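Local coordinates for Low molecular weight heat shock protein (Xanthomonas axonopodis pv. citri, PDB 3GUF), which probably acts as a small heat shock protein, an ATP-independent chaperone of the Hsp20/alpha-crystallin family that holds unfolding proteins and keeps them from aggregating, at residues G40-R45 against L93-P98. Numbering follows the deposited sequence.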
loop_
_atom_site.group_PDB
_atom_site.type_symbol
_atom_site.label_atom_id
_atom_site.label_comp_id
_atom_site.label_asym_id
_atom_site.label_seq_id
_atom_site.Cartn_x
_atom_site.Cartn_y
_atom_site.Cartn_z
ATOM N N GLY B 40 10.372 14.290 -19.723
ATOM C CA GLY B 40 11.250 13.415 -18.910
ATOM C C GLY B 40 10.727 13.023 -17.523
ATOM O O GLY B 40 11.288 12.127 -16.880
ATOM N N ILE B 41 9.648 13.672 -17.078
ATOM C CA ILE B 41 9.109 13.532 -15.711
ATOM C C ILE B 41 7.862 12.630 -15.620
ATOM O O ILE B 41 6.793 12.969 -16.132
ATOM C CB ILE B 41 8.812 14.923 -15.062
ATOM C CG1 ILE B 41 10.092 15.754 -14.922
ATOM C CG2 ILE B 41 8.128 14.758 -13.690
ATOM C CD1 ILE B 41 9.853 17.218 -14.574
ATOM N N LEU B 42 8.023 11.480 -14.961
ATOM C CA LEU B 42 6.924 10.548 -14.697
ATOM C C LEU B 42 6.054 11.110 -13.588
ATOM O O LEU B 42 6.546 11.559 -12.547
ATOM C CB LEU B 42 7.430 9.158 -14.305
ATOM C CG LEU B 42 6.358 8.047 -14.347
ATOM C CD1 LEU B 42 5.645 7.977 -15.706
ATOM C CD2 LEU B 42 6.921 6.707 -14.065
ATOM N N SER B 43 4.758 11.115 -13.824
ATOM C CA SER B 43 3.867 11.500 -12.790
ATOM C C SER B 43 2.919 10.339 -12.523
ATOM O O SER B 43 2.499 9.636 -13.432
ATOM C CB SER B 43 3.153 12.790 -13.133
ATOM O OG SER B 43 2.018 12.539 -13.938
ATOM N N ILE B 44 2.685 10.080 -11.242
ATOM C CA ILE B 44 1.618 9.190 -10.819
ATOM C C ILE B 44 0.696 10.044 -9.952
ATOM O O ILE B 44 1.152 10.730 -9.033
ATOM C CB ILE B 44 2.140 7.947 -10.110
ATOM C CG1 ILE B 44 2.646 8.297 -8.735
ATOM C CG2 ILE B 44 3.304 7.351 -10.876
ATOM C CD1 ILE B 44 2.996 7.090 -7.935
ATOM N N ARG B 45 -0.580 10.062 -10.307
ATOM C CA ARG B 45 -1.534 10.980 -9.717
ATOM C C ARG B 45 -2.889 10.283 -9.557
ATOM O O ARG B 45 -3.233 9.372 -10.292
ATOM C CB ARG B 45 -1.648 12.256 -10.552
ATOM C CG ARG B 45 -2.831 13.146 -10.151
ATOM C CD ARG B 45 -3.389 13.973 -11.296
ATOM N NE ARG B 45 -3.029 15.381 -11.127
ATOM C CZ ARG B 45 -3.493 16.382 -11.873
ATOM N NH1 ARG B 45 -4.350 16.140 -12.863
ATOM N NH2 ARG B 45 -3.088 17.628 -11.620
ATOM N N LEU B 93 1.052 -0.311 -7.703
ATOM C CA LEU B 93 1.187 0.017 -9.113
ATOM C C LEU B 93 2.674 -0.213 -9.518
ATOM O O LEU B 93 3.582 0.464 -9.009
ATOM C CB LEU B 93 0.745 1.457 -9.331
ATOM C CG LEU B 93 0.835 2.171 -10.683
ATOM C CD1 LEU B 93 -0.240 1.809 -11.631
ATOM C CD2 LEU B 93 0.859 3.675 -10.436
ATOM N N GLU B 94 2.891 -1.259 -10.327
ATOM C CA GLU B 94 4.114 -1.477 -11.127
ATOM C C GLU B 94 4.024 -0.692 -12.449
ATOM O O GLU B 94 3.267 -1.087 -13.358
ATOM C CB GLU B 94 4.315 -2.975 -11.456
ATOM C CG GLU B 94 5.783 -3.250 -11.817
ATOM C CD GLU B 94 6.157 -4.692 -12.120
ATOM O OE1 GLU B 94 7.170 -4.888 -12.857
ATOM O OE2 GLU B 94 5.494 -5.634 -11.609
ATOM N N ILE B 95 4.788 0.393 -12.555
ATOM C CA ILE B 95 4.869 1.182 -13.768
ATOM C C ILE B 95 6.193 0.845 -14.488
ATOM O O ILE B 95 7.277 1.130 -13.948
ATOM C CB ILE B 95 4.830 2.700 -13.432
ATOM C CG1 ILE B 95 3.503 3.085 -12.815
ATOM C CG2 ILE B 95 5.104 3.594 -14.669
ATOM C CD1 ILE B 95 3.572 4.400 -12.265
ATOM N N ARG B 96 6.099 0.230 -15.681
ATOM C CA ARG B 96 7.264 -0.225 -16.504
ATOM C C ARG B 96 7.484 0.673 -17.735
ATOM O O ARG B 96 6.655 0.694 -18.643
ATOM C CB ARG B 96 7.069 -1.677 -16.957
ATOM C CG ARG B 96 7.524 -2.675 -15.912
ATOM C CD ARG B 96 7.516 -4.089 -16.426
ATOM N NE ARG B 96 8.341 -4.921 -15.572
ATOM C CZ ARG B 96 9.587 -5.341 -15.859
ATOM N NH1 ARG B 96 10.239 -6.121 -14.982
ATOM N NH2 ARG B 96 10.199 -5.001 -17.005
ATOM N N ILE B 97 8.588 1.415 -17.745
ATOM C CA ILE B 97 8.852 2.438 -18.755
ATOM C C ILE B 97 10.045 2.010 -19.605
ATOM O O ILE B 97 11.140 1.965 -19.070
ATOM C CB ILE B 97 9.193 3.809 -18.080
ATOM C CG1 ILE B 97 8.162 4.170 -16.985
ATOM C CG2 ILE B 97 9.375 4.939 -19.090
ATOM C CD1 ILE B 97 8.724 3.901 -15.558
ATOM N N PRO B 98 9.855 1.716 -20.931
ATOM C CA PRO B 98 11.036 1.258 -21.698
ATOM C C PRO B 98 12.092 2.361 -21.877
ATOM O O PRO B 98 11.827 3.553 -21.630
ATOM C CB PRO B 98 10.450 0.804 -23.045
ATOM C CG PRO B 98 8.961 0.985 -22.956
ATOM C CD PRO B 98 8.731 1.976 -21.841
#
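Leu-42 and Ile-44 of strand 41-45 face Leu-93, Ile-95 and Ile-97 of strand 93-98 across the core of the alpha-crystallin domain, an immunoglobulin-like beta sandwich. The two strands belong to different sheets; their axes come no nearer than 10.6 Å and run nearly antiparallel, at 158°, so they meet through side chains and not through their backbones.

All of the contact is aliphatic. Leu-42 extends away from its own backbone N (chi1 -166°), which carries CD2 across to the facing strand, tip to tip with two isoleucines: CD2 rests over the notch where their methyls meet, 3.7 Å from Ile-95 CG2 and 3.7 Å from Ile-97 CD1. Ile-44 slants across Ile-95 instead, its CG2 modelled 3.3 Å from Ile-95 CD1, a separation so short that it is doubtful as a measure of true tightness. The same CG2 touches Leu-93 CD2 more loosely, at 4.4 Å. Ile-95 thus uses both its branches, CG2 for Leu-42 and CD1 for Ile-44. Val-35, which touches both Leu-42 and Ile-95, and Ile-84, against Ile-95 and Ile-97, extend this core.

The polar groups lie on the other faces of the strands. Behind strand 93-98, in a hydrogen-bonded salt bridge, Arg-96 NE meets Glu-94 OE1 at 3.0 Å from the anti side, 30° out of the carboxylate plane, while its NH1 pairs with Glu-15.

With neither charge nor hydrogen bond between these strands, the two sheets are held together here by methyl-to-methyl contacts and the burial of apolar surface.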